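Local coordinates for beta-galactosidase (Bacillus circulans, PDB 4MAD), which probably hydrolyses terminal non-reducing beta-D-galactose residues in beta-D-galactosides, as a member of glycoside hydrolase family 35, at residues I31-G36 and F60-T65; L197-D202 and F218-F223; D254-E259 and R549-G554; Q414-R419 and I454-M459. All coordinates share one frame; numbering follows the deposited sequence.

Contact 1. Residues I31-G36 and F60-T65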
# COMPACT_ATOMS: atom_id res chain seq x y z
N ILE A 31 17.24 11.09 25.91
CA ILE A 31 16.27 11.51 24.94
C ILE A 31 15.02 10.64 25.05
O ILE A 31 15.09 9.48 25.33
CB ILE A 31 16.81 11.39 23.54
CG1 ILE A 31 15.83 11.96 22.53
CG2 ILE A 31 17.12 9.99 23.21
CD1 ILE A 31 16.42 12.45 21.34
N ARG A 32 13.88 11.22 24.81
CA ARG A 32 12.69 10.42 24.63
C ARG A 32 12.37 10.51 23.14
O ARG A 32 12.27 11.56 22.65
CB ARG A 32 11.54 10.97 25.44
CG ARG A 32 10.37 10.09 25.44
CD ARG A 32 9.14 10.85 25.67
NE ARG A 32 9.04 11.40 27.00
CZ ARG A 32 8.38 10.86 28.01
NH1 ARG A 32 7.73 9.71 27.90
NH2 ARG A 32 8.34 11.51 29.15
N LEU A 33 12.25 9.40 22.45
CA LEU A 33 11.91 9.46 21.04
C LEU A 33 10.43 9.67 20.90
O LEU A 33 9.63 8.88 21.37
CB LEU A 33 12.38 8.22 20.29
CG LEU A 33 13.87 8.00 20.42
CD1 LEU A 33 14.29 6.68 20.04
CD2 LEU A 33 14.63 8.99 19.65
N LEU A 34 10.11 10.75 20.23
CA LEU A 34 8.78 11.02 19.86
C LEU A 34 8.81 11.01 18.35
O LEU A 34 9.22 11.98 17.80
CB LEU A 34 8.38 12.40 20.35
CG LEU A 34 8.25 12.56 21.86
CD1 LEU A 34 7.88 13.93 22.20
CD2 LEU A 34 7.24 11.64 22.37
N SER A 35 8.29 9.95 17.75
CA SER A 35 8.39 9.72 16.34
C SER A 35 7.05 9.63 15.66
O SER A 35 6.08 9.21 16.21
CB SER A 35 9.23 8.46 16.06
OG SER A 35 9.22 8.03 14.75
N GLY A 36 7.05 10.04 14.42
CA GLY A 36 5.87 10.00 13.62
C GLY A 36 6.11 9.19 12.37
O GLY A 36 7.03 9.38 11.71
N PHE A 60 7.23 16.22 17.23
CA PHE A 60 8.03 15.08 17.00
C PHE A 60 9.48 15.48 16.84
O PHE A 60 9.76 16.53 16.37
CB PHE A 60 7.54 14.42 15.74
CG PHE A 60 6.18 13.83 15.90
CD1 PHE A 60 6.00 12.70 16.62
CD2 PHE A 60 5.09 14.44 15.39
CE1 PHE A 60 4.76 12.17 16.80
CE2 PHE A 60 3.87 13.91 15.57
CZ PHE A 60 3.72 12.80 16.30
N ASN A 61 10.36 14.62 17.31
CA ASN A 61 11.77 14.79 17.08
C ASN A 61 12.32 13.82 16.03
O ASN A 61 13.42 13.96 15.63
CB ASN A 61 12.58 14.75 18.34
CG ASN A 61 12.40 13.47 19.16
OD1 ASN A 61 11.97 12.45 18.70
ND2 ASN A 61 12.71 13.58 20.42
N THR A 62 11.48 12.89 15.58
CA THR A 62 11.88 11.83 14.71
C THR A 62 10.76 11.53 13.71
O THR A 62 9.63 11.69 14.04
CB THR A 62 12.17 10.61 15.57
OG1 THR A 62 13.08 10.94 16.60
CG2 THR A 62 12.73 9.52 14.74
N VAL A 63 11.12 11.08 12.52
CA VAL A 63 10.19 10.55 11.54
C VAL A 63 10.65 9.13 11.22
O VAL A 63 11.80 8.85 11.23
CB VAL A 63 10.07 11.37 10.24
CG1 VAL A 63 11.36 11.45 9.51
CG2 VAL A 63 9.03 10.82 9.37
N GLU A 64 9.69 8.24 10.99
CA GLU A 64 9.95 6.87 10.76
C GLU A 64 9.29 6.47 9.46
O GLU A 64 8.16 6.78 9.27
CB GLU A 64 9.42 6.02 11.89
CG GLU A 64 9.49 4.55 11.69
CD GLU A 64 8.28 4.03 10.93
OE1 GLU A 64 7.16 4.28 11.34
OE2 GLU A 64 8.51 3.40 9.91
N THR A 65 10.01 5.76 8.62
CA THR A 65 9.43 5.23 7.42
C THR A 65 9.85 3.81 7.17
O THR A 65 10.93 3.45 7.44
CB THR A 65 9.81 6.06 6.20
OG1 THR A 65 9.08 5.62 5.06
CG2 THR A 65 11.27 5.94 5.93
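Asn61 grips the backbone of Arg32 and Leu34 with both ends of its amide. Its ND2 donates to Arg32 O at 3.0 Å, almost straight at 166° and close to the amide plane. Its OD1 accepts from Leu34 N at 2.9 Å. Thr62 OG1 donates to the same OD1 from the opposite face of the amide. The CG of Asn61 lies between its own backbone N and carbonyl carbon (chi1 57°), which turns the amide to the 31-36 chain. An alanine here would probably leave Leu34 N and Arg32 O without these partners and Thr62 OG1 without its acceptor.

The tight part lies further on, where the strands run parallel. Gly36 N bonds to Thr62 O, and Glu64 N to Gly36 O at 3.0 Å. The Phe60 ring lies against the backbone of Ser35 and Gly36. Gly36 CA sits over one face, 4.2 Å from the ring centroid, in a CH-pi contact. Ser35 CB meets Thr62 CB at 3.7 Å. The start of 31-36 is looser and partly exposed. There Ile31 CD1 comes only to 4.0 Å from Asn61 ND2.

Ser35 OG and Glu64 OE1 both bond to Asn283 in the adjoining barrel strand. The contact joins strands 34-38 and 62-66 of a beta-alpha-beta unit through helix 48-58, with strand 100-104 next in the barrel.

Contact 2. Residues L197-D202 and F218-F223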
# COMPACT_ATOMS: atom_id res chain seq x y z
N LEU A 197 21.51 1.86 16.15
CA LEU A 197 20.75 0.94 16.95
C LEU A 197 19.83 0.08 16.08
O LEU A 197 19.11 0.59 15.30
CB LEU A 197 19.94 1.70 18.00
CG LEU A 197 19.04 0.82 18.83
CD1 LEU A 197 19.73 -0.23 19.57
CD2 LEU A 197 18.22 1.57 19.72
N LEU A 198 19.89 -1.23 16.25
CA LEU A 198 19.03 -2.17 15.56
C LEU A 198 17.96 -2.69 16.49
O LEU A 198 18.22 -2.90 17.60
CB LEU A 198 19.84 -3.37 15.07
CG LEU A 198 20.93 -3.13 14.04
CD1 LEU A 198 21.44 -4.42 13.43
CD2 LEU A 198 20.51 -2.21 13.02
N PHE A 199 16.76 -2.86 16.02
CA PHE A 199 15.72 -3.24 16.93
C PHE A 199 14.67 -4.01 16.18
O PHE A 199 14.64 -3.93 15.04
CB PHE A 199 15.12 -2.01 17.60
CG PHE A 199 14.41 -1.12 16.66
CD1 PHE A 199 13.11 -1.33 16.36
CD2 PHE A 199 15.05 -0.08 16.03
CE1 PHE A 199 12.47 -0.51 15.48
CE2 PHE A 199 14.39 0.74 15.17
CZ PHE A 199 13.13 0.52 14.88
N THR A 200 13.77 -4.66 16.90
CA THR A 200 12.62 -5.35 16.38
C THR A 200 11.35 -4.77 16.99
O THR A 200 11.39 -4.05 17.92
CB THR A 200 12.64 -6.86 16.69
OG1 THR A 200 12.82 -7.08 18.07
CG2 THR A 200 13.77 -7.54 15.89
N SER A 201 10.22 -5.11 16.39
CA SER A 201 8.95 -4.80 16.98
C SER A 201 8.03 -5.98 16.88
O SER A 201 8.11 -6.73 15.99
CB SER A 201 8.32 -3.54 16.36
OG SER A 201 7.89 -3.71 15.04
N ASP A 202 7.19 -6.14 17.87
CA ASP A 202 6.19 -7.17 17.87
C ASP A 202 4.98 -6.76 18.71
O ASP A 202 5.05 -5.84 19.44
CB ASP A 202 6.73 -8.45 18.43
CG ASP A 202 7.65 -9.16 17.49
OD1 ASP A 202 7.18 -9.80 16.58
OD2 ASP A 202 8.84 -9.06 17.70
N PHE A 218 17.42 -5.12 20.83
CA PHE A 218 16.39 -4.38 21.55
C PHE A 218 15.02 -4.68 20.93
O PHE A 218 14.88 -4.66 19.77
CB PHE A 218 16.73 -2.89 21.40
CG PHE A 218 15.78 -1.95 22.09
CD1 PHE A 218 15.49 -2.06 23.41
CD2 PHE A 218 15.20 -0.92 21.40
CE1 PHE A 218 14.63 -1.21 24.00
CE2 PHE A 218 14.35 -0.08 21.99
CZ PHE A 218 14.07 -0.22 23.29
N GLU A 219 14.02 -4.89 21.76
CA GLU A 219 12.66 -5.11 21.32
C GLU A 219 11.72 -3.94 21.70
O GLU A 219 11.86 -3.35 22.73
CB GLU A 219 12.10 -6.45 21.81
CG GLU A 219 10.66 -6.76 21.55
CD GLU A 219 10.36 -7.14 20.11
OE1 GLU A 219 10.75 -6.40 19.25
OE2 GLU A 219 9.71 -8.17 19.87
N THR A 220 10.78 -3.67 20.82
CA THR A 220 9.76 -2.66 21.04
C THR A 220 8.42 -3.35 20.84
O THR A 220 8.40 -4.37 20.29
CB THR A 220 9.89 -1.52 20.07
OG1 THR A 220 9.83 -1.97 18.74
CG2 THR A 220 11.20 -0.78 20.29
N VAL A 221 7.31 -2.86 21.26
CA VAL A 221 5.99 -3.36 20.95
C VAL A 221 5.08 -2.33 20.27
O VAL A 221 5.32 -1.15 20.38
CB VAL A 221 5.28 -3.85 22.23
CG1 VAL A 221 6.02 -5.04 22.82
CG2 VAL A 221 5.17 -2.72 23.24
N ASN A 222 4.07 -2.96 19.65
CA ASN A 222 3.10 -2.25 18.89
C ASN A 222 1.71 -2.44 19.44
O ASN A 222 1.34 -3.51 19.74
CB ASN A 222 3.16 -2.77 17.47
CG ASN A 222 4.50 -2.61 16.84
OD1 ASN A 222 5.25 -1.76 17.22
ND2 ASN A 222 4.76 -3.37 15.80
N PHE A 223 0.95 -1.38 19.55
CA PHE A 223 -0.35 -1.49 20.10
C PHE A 223 -1.24 -0.26 19.90
O PHE A 223 -0.80 0.77 19.56
CB PHE A 223 -0.28 -1.86 21.56
CG PHE A 223 0.42 -0.86 22.43
CD1 PHE A 223 -0.21 0.28 22.83
CD2 PHE A 223 1.68 -1.07 22.90
CE1 PHE A 223 0.41 1.17 23.64
CE2 PHE A 223 2.32 -0.16 23.69
CZ PHE A 223 1.70 0.93 24.08
O HOH W 1 19.78 -3.69 19.73
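Strands 197-202 and 218-223 run parallel at 30°, their axes 4.5 Å apart at the closest, and Thr200 N donates to Phe218 O in the ladder between them. Asp202 N continues it to Thr220 O, and Asn222 N to Asp202 O.

Thr220 adds a side-chain bond. Its OG1 lies between its backbone N and carbonyl carbon (chi1 57°), a position from which it donates to Thr200 O at 2.7 Å. Thr220 N donates to the same oxygen from the opposite face of the carbonyl. Two donors of one residue thus hold Thr200 O.

Glu219 bends at its second torsion and lays its carboxylate toward Asp202. Its OE2 lies 2.5 Å from Asp202 OD2, with the two carboxylate planes 69° apart. So short a gap suggests that one acid carries a proton. Asp202 OD1 bonds to Gly173 N. An alanine in place of Glu219 would probably leave the buried Asp202 OD2 without its close carboxylate partner and open a gap beside it.

On the face with Phe199 and Ser201, Phe199 CB packs on Phe218 CD2 at 4.0 Å. Asn222 ND2 makes a weak bond to Ser201 OG at 3.2 Å. At the start of the strands a water bridges Leu198 O and Phe218 N.

Asn222 ND2 also bonds to Glu171, the predicted proton donor, which places the contact beside the predicted catalytic pair Glu171 and Glu247. Adjacent parallel strands joined through helix 206-212 are the repeating beta-alpha-beta unit of a (beta/alpha)8 barrel, here its fifth and sixth strands.

Contact 3. Residues D254-E259 and R549-G554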
# COMPACT_ATOMS: atom_id res chain seq x y z
N ASP A 254 -9.02 1.26 6.35
CA ASP A 254 -10.28 0.78 5.85
C ASP A 254 -10.12 -0.25 4.73
O ASP A 254 -9.26 -0.14 3.93
CB ASP A 254 -11.08 1.92 5.25
CG ASP A 254 -11.47 2.97 6.24
OD1 ASP A 254 -11.49 2.69 7.40
OD2 ASP A 254 -11.77 4.07 5.80
N HIS A 255 -11.02 -1.22 4.73
CA HIS A 255 -11.25 -2.10 3.59
C HIS A 255 -12.51 -1.68 2.82
O HIS A 255 -13.42 -1.17 3.39
CB HIS A 255 -11.47 -3.55 4.03
CG HIS A 255 -10.42 -4.13 4.94
ND1 HIS A 255 -9.11 -4.30 4.56
CD2 HIS A 255 -10.50 -4.65 6.17
CE1 HIS A 255 -8.44 -4.88 5.52
NE2 HIS A 255 -9.27 -5.13 6.50
N TRP A 256 -12.59 -2.00 1.55
CA TRP A 256 -13.78 -1.65 0.82
C TRP A 256 -15.00 -2.33 1.47
O TRP A 256 -14.93 -3.42 1.86
CB TRP A 256 -13.67 -2.04 -0.67
CG TRP A 256 -12.67 -1.26 -1.40
CD1 TRP A 256 -11.48 -1.67 -1.84
CD2 TRP A 256 -12.78 0.10 -1.81
NE1 TRP A 256 -10.83 -0.68 -2.49
CE2 TRP A 256 -11.61 0.44 -2.49
CE3 TRP A 256 -13.77 1.07 -1.69
CZ2 TRP A 256 -11.40 1.70 -3.02
CZ3 TRP A 256 -13.55 2.30 -2.20
CH2 TRP A 256 -12.37 2.62 -2.85
N GLY A 257 -16.07 -1.59 1.62
CA GLY A 257 -17.27 -2.08 2.23
C GLY A 257 -17.44 -1.84 3.73
O GLY A 257 -18.50 -2.03 4.25
N GLU A 258 -16.37 -1.42 4.37
CA GLU A 258 -16.37 -1.05 5.79
C GLU A 258 -16.84 0.36 6.06
O GLU A 258 -16.83 1.13 5.19
CB GLU A 258 -15.01 -1.27 6.38
CG GLU A 258 -14.69 -2.69 6.53
CD GLU A 258 -13.29 -2.99 6.94
OE1 GLU A 258 -12.48 -2.08 7.10
OE2 GLU A 258 -13.01 -4.16 7.08
N GLU A 259 -17.24 0.64 7.28
CA GLU A 259 -17.42 1.97 7.79
C GLU A 259 -16.03 2.57 8.00
O GLU A 259 -15.12 1.86 8.34
CB GLU A 259 -18.20 1.96 9.09
CG GLU A 259 -18.13 3.26 9.81
CD GLU A 259 -19.02 3.35 11.06
OE1 GLU A 259 -19.22 2.33 11.68
OE2 GLU A 259 -19.44 4.46 11.36
N ARG A 549 -7.96 3.32 -7.06
CA ARG A 549 -9.23 2.72 -7.34
C ARG A 549 -10.40 3.43 -6.66
O ARG A 549 -10.22 4.07 -5.65
CB ARG A 549 -9.25 1.28 -6.85
CG ARG A 549 -7.98 0.44 -7.18
CD ARG A 549 -8.13 -0.98 -6.71
NE ARG A 549 -6.89 -1.59 -6.33
CZ ARG A 549 -6.34 -2.62 -6.94
NH1 ARG A 549 -6.92 -3.15 -7.98
NH2 ARG A 549 -5.20 -3.12 -6.54
N TYR A 550 -11.58 3.26 -7.23
CA TYR A 550 -12.81 3.70 -6.65
C TYR A 550 -13.85 2.56 -6.69
O TYR A 550 -13.72 1.72 -7.44
CB TYR A 550 -13.36 4.88 -7.39
CG TYR A 550 -13.87 4.60 -8.80
CD1 TYR A 550 -15.16 4.22 -9.03
CD2 TYR A 550 -13.08 4.81 -9.89
CE1 TYR A 550 -15.62 4.03 -10.28
CE2 TYR A 550 -13.55 4.60 -11.14
CZ TYR A 550 -14.81 4.22 -11.34
OH TYR A 550 -15.22 4.01 -12.61
N TRP A 551 -14.82 2.54 -5.81
CA TRP A 551 -15.81 1.50 -5.80
C TRP A 551 -16.99 2.08 -5.03
O TRP A 551 -16.82 2.54 -3.94
CB TRP A 551 -15.25 0.30 -5.08
CG TRP A 551 -16.00 -0.95 -5.23
CD1 TRP A 551 -17.16 -1.14 -5.88
CD2 TRP A 551 -15.59 -2.22 -4.77
NE1 TRP A 551 -17.52 -2.44 -5.83
CE2 TRP A 551 -16.56 -3.14 -5.15
CE3 TRP A 551 -14.51 -2.66 -4.04
CZ2 TRP A 551 -16.47 -4.45 -4.81
CZ3 TRP A 551 -14.40 -3.95 -3.77
CH2 TRP A 551 -15.39 -4.84 -4.12
N GLU A 552 -18.19 1.97 -5.55
CA GLU A 552 -19.37 2.61 -4.99
C GLU A 552 -19.70 2.14 -3.58
O GLU A 552 -20.45 2.78 -2.89
CB GLU A 552 -20.59 2.35 -5.87
CG GLU A 552 -20.94 0.94 -5.92
CD GLU A 552 -21.97 0.51 -6.98
OE1 GLU A 552 -22.50 1.33 -7.70
OE2 GLU A 552 -22.20 -0.70 -7.06
N ILE A 553 -19.17 0.98 -3.21
CA ILE A 553 -19.49 0.40 -1.91
C ILE A 553 -18.90 1.15 -0.72
O ILE A 553 -19.25 0.90 0.37
CB ILE A 553 -19.24 -1.11 -1.80
CG1 ILE A 553 -17.77 -1.45 -1.81
CG2 ILE A 553 -20.02 -1.82 -2.84
CD1 ILE A 553 -17.47 -2.86 -1.56
N GLY A 554 -17.97 2.04 -1.00
CA GLY A 554 -17.39 2.88 0.01
C GLY A 554 -16.41 2.24 0.95
O GLY A 554 -15.95 1.20 0.71
O HOH W 2 -19.13 1.68 3.36
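Trp256 and Trp551 carry the apolar part of the contact. Trp551 CB sits over one face of the Trp256 six-membered ring, 4.0 Å from its centroid, in a CH-pi contact. Trp551 CE3 reaches Trp256 CG at 3.5 Å. The indole planes are 54° apart, so the pair is oblique. CG of Trp551 is anti to its backbone N (chi1 -167°), which brings the ring beside Trp256. Ile553 CD1 lies over the centre of the Trp551 ring and also touches Trp256 CB at 4.0 Å. The rim of Trp256 meets backbone oxygens: Gly554 O is 3.2 Å from Trp256 CE3, and Arg549 O is near CZ2.

One direct hydrogen bond crosses. Gly257 N donates to Gly554 O at 2.9 Å, nearly straight at 177°, from above the carbonyl plane. It joins a type II turn, His255 to Glu258, to the end of a type I turn, Trp551 to Gly554. A water donates to both Glu258 O and Ile553 O.

The 254-259 loop follows barrel strand 244-249 and precedes helix 265-276. Trp256 also rests on Pro308 of strand 306-308. On the other side, 549-551 ends an edge strand of the antiparallel sheet beside 537-542, so the contact ties the barrel to the galactose-binding domain.

Contact 4. Residues Q414-R419 and I454-M459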
# COMPACT_ATOMS: atom_id res chain seq x y z
N GLN A 414 -10.99 -21.66 -10.93
CA GLN A 414 -10.25 -22.28 -9.88
C GLN A 414 -8.82 -21.80 -9.81
O GLN A 414 -8.00 -22.31 -10.52
CB GLN A 414 -10.23 -23.81 -10.13
CG GLN A 414 -9.55 -24.65 -9.14
CD GLN A 414 -9.71 -26.15 -9.43
OE1 GLN A 414 -10.72 -26.55 -9.84
NE2 GLN A 414 -8.72 -26.92 -9.16
N ASP A 415 -8.50 -20.91 -8.89
CA ASP A 415 -9.42 -20.06 -8.16
C ASP A 415 -9.31 -18.61 -8.68
O ASP A 415 -8.38 -18.27 -9.31
CB ASP A 415 -9.03 -20.03 -6.70
CG ASP A 415 -9.40 -21.29 -5.94
OD1 ASP A 415 -10.37 -21.94 -6.26
OD2 ASP A 415 -8.74 -21.61 -4.98
N ILE A 416 -10.28 -17.79 -8.36
CA ILE A 416 -10.27 -16.44 -8.84
C ILE A 416 -9.68 -15.45 -7.81
O ILE A 416 -10.18 -15.31 -6.78
CB ILE A 416 -11.65 -15.98 -9.28
CG1 ILE A 416 -11.61 -14.59 -9.87
CG2 ILE A 416 -12.61 -16.07 -8.17
CD1 ILE A 416 -11.09 -14.53 -11.19
N HIS A 417 -8.57 -14.81 -8.17
CA HIS A 417 -7.87 -13.92 -7.31
C HIS A 417 -7.72 -12.58 -8.03
O HIS A 417 -6.75 -12.39 -8.70
CB HIS A 417 -6.49 -14.48 -6.99
CG HIS A 417 -6.50 -15.59 -5.99
ND1 HIS A 417 -5.35 -16.14 -5.47
CD2 HIS A 417 -7.52 -16.23 -5.38
CE1 HIS A 417 -5.66 -17.05 -4.59
NE2 HIS A 417 -6.97 -17.15 -4.53
N ASP A 418 -8.67 -11.68 -7.87
CA ASP A 418 -9.74 -11.76 -6.91
C ASP A 418 -11.19 -11.52 -7.37
O ASP A 418 -12.09 -11.76 -6.65
CB ASP A 418 -9.40 -10.78 -5.81
CG ASP A 418 -7.96 -10.85 -5.44
OD1 ASP A 418 -7.58 -11.87 -4.94
OD2 ASP A 418 -7.23 -9.91 -5.68
N ARG A 419 -11.33 -11.02 -8.58
CA ARG A 419 -12.61 -10.71 -9.17
C ARG A 419 -12.53 -10.82 -10.67
O ARG A 419 -11.57 -10.43 -11.27
CB ARG A 419 -12.99 -9.30 -8.83
CG ARG A 419 -14.43 -9.00 -8.90
CD ARG A 419 -14.69 -7.65 -8.28
NE ARG A 419 -16.08 -7.25 -8.26
CZ ARG A 419 -16.68 -6.56 -9.21
NH1 ARG A 419 -16.07 -6.19 -10.31
NH2 ARG A 419 -17.93 -6.22 -9.07
N ILE A 454 -12.35 -13.76 -19.77
CA ILE A 454 -12.49 -13.43 -18.37
C ILE A 454 -11.54 -12.28 -18.06
O ILE A 454 -10.40 -12.41 -18.25
CB ILE A 454 -12.16 -14.62 -17.51
CG1 ILE A 454 -13.02 -15.80 -17.92
CG2 ILE A 454 -12.39 -14.33 -16.09
CD1 ILE A 454 -12.89 -17.05 -17.08
N ILE A 455 -12.10 -11.19 -17.57
CA ILE A 455 -11.33 -10.04 -17.17
C ILE A 455 -11.11 -10.07 -15.67
O ILE A 455 -12.01 -9.84 -14.93
CB ILE A 455 -12.01 -8.67 -17.50
CG1 ILE A 455 -12.48 -8.66 -18.94
CG2 ILE A 455 -11.04 -7.55 -17.28
CD1 ILE A 455 -13.15 -7.43 -19.37
N VAL A 456 -9.88 -10.28 -15.26
CA VAL A 456 -9.58 -10.50 -13.88
C VAL A 456 -8.88 -9.28 -13.27
O VAL A 456 -8.02 -8.72 -13.89
CB VAL A 456 -8.74 -11.75 -13.66
CG1 VAL A 456 -8.48 -11.92 -12.20
CG2 VAL A 456 -9.41 -12.94 -14.22
N GLU A 457 -9.30 -8.91 -12.07
CA GLU A 457 -8.68 -7.85 -11.35
C GLU A 457 -7.89 -8.41 -10.17
O GLU A 457 -8.41 -9.12 -9.40
CB GLU A 457 -9.68 -6.84 -10.82
CG GLU A 457 -9.05 -5.63 -10.25
CD GLU A 457 -10.05 -4.59 -9.70
OE1 GLU A 457 -11.24 -4.84 -9.72
OE2 GLU A 457 -9.63 -3.54 -9.24
N ASN A 458 -6.62 -8.01 -10.08
CA ASN A 458 -5.79 -8.20 -8.91
C ASN A 458 -6.17 -7.01 -8.04
O ASN A 458 -5.79 -5.93 -8.32
CB ASN A 458 -4.29 -8.02 -9.24
CG ASN A 458 -3.39 -7.87 -8.01
OD1 ASN A 458 -3.81 -7.78 -6.92
ND2 ASN A 458 -2.12 -7.75 -8.25
N MET A 459 -6.91 -7.27 -6.97
CA MET A 459 -7.43 -6.23 -6.10
C MET A 459 -6.47 -5.83 -4.97
O MET A 459 -6.82 -5.08 -4.12
CB MET A 459 -8.77 -6.66 -5.54
CG MET A 459 -9.82 -6.89 -6.57
SD MET A 459 -11.39 -7.43 -5.88
CE MET A 459 -11.96 -5.95 -5.23
O HOH W 3 -13.16 -6.56 -10.93
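Val456 meets Ile416 first along 454-459. Its CG1 and CG2 both lie 3.8 Å from Ile416 CD1, the side chains passing in opposite directions. Val456 CA also makes a CA-H...O contact with Arg419 O.

Both backbone polar atoms of Glu457 bond to 414-419. Its N donates to Arg419 O at 2.8 Å, and its O accepts from Asp418 N at 3.0 Å. The peptide before Asp418 is cis. At the end of the extended Glu457 side chain, a water donates to OE1 and accepts from Arg419 NH1. Arg419 NH1 and Glu457 OE1 are 5.0 Å apart, not in direct contact, and the water bridges them. Glu457 OE1 also forms a salt bridge with Lys537, and Arg419 NH1 bonds to His579.

Beyond Asn458 comes Met459. Its N donates to Asp418 OD2 at 3.0 Å, on the anti lone pair. Asp418 is buried, and its two oxygens are also paired with Lys472 and Arg434, which would favour the charged form. Met459 CG is anti to the carbonyl carbon (chi1 -61°), and the chain then runs out so that SD packs against Arg419 CB at 3.8 Å and against Asp418 CB.

Asp418 and Arg419 both face the single residue Glu457. This is a classic beta bulge, set where the chain passes from strand 409-417 of one antiparallel sheet to strand 419-424 of another in the first all-beta domain.

Contacts 1 and 2 both belong to the eight-stranded barrel, their centres 14 Å apart, without touching. They lie on different parts of the wall around the predicted catalytic pair. The Glu64 side chain is about 6 Å from that of Glu247, the predicted nucleophile, and the Asn222 side chain is about 4 Å from it. Contacts 3 and 4 lie away from the annotated sites, with centres 18 Å apart, and touch directly. Arg549 NH1 forms a salt bridge to Glu457 OE2 at 3.0 Å, and Trp551 CZ3 packs on Met459 CE at 3.5 Å. Through Arg549 and Trp551 the galactose-binding domain of contact 3 therefore also meets the first all-beta domain at contact 4.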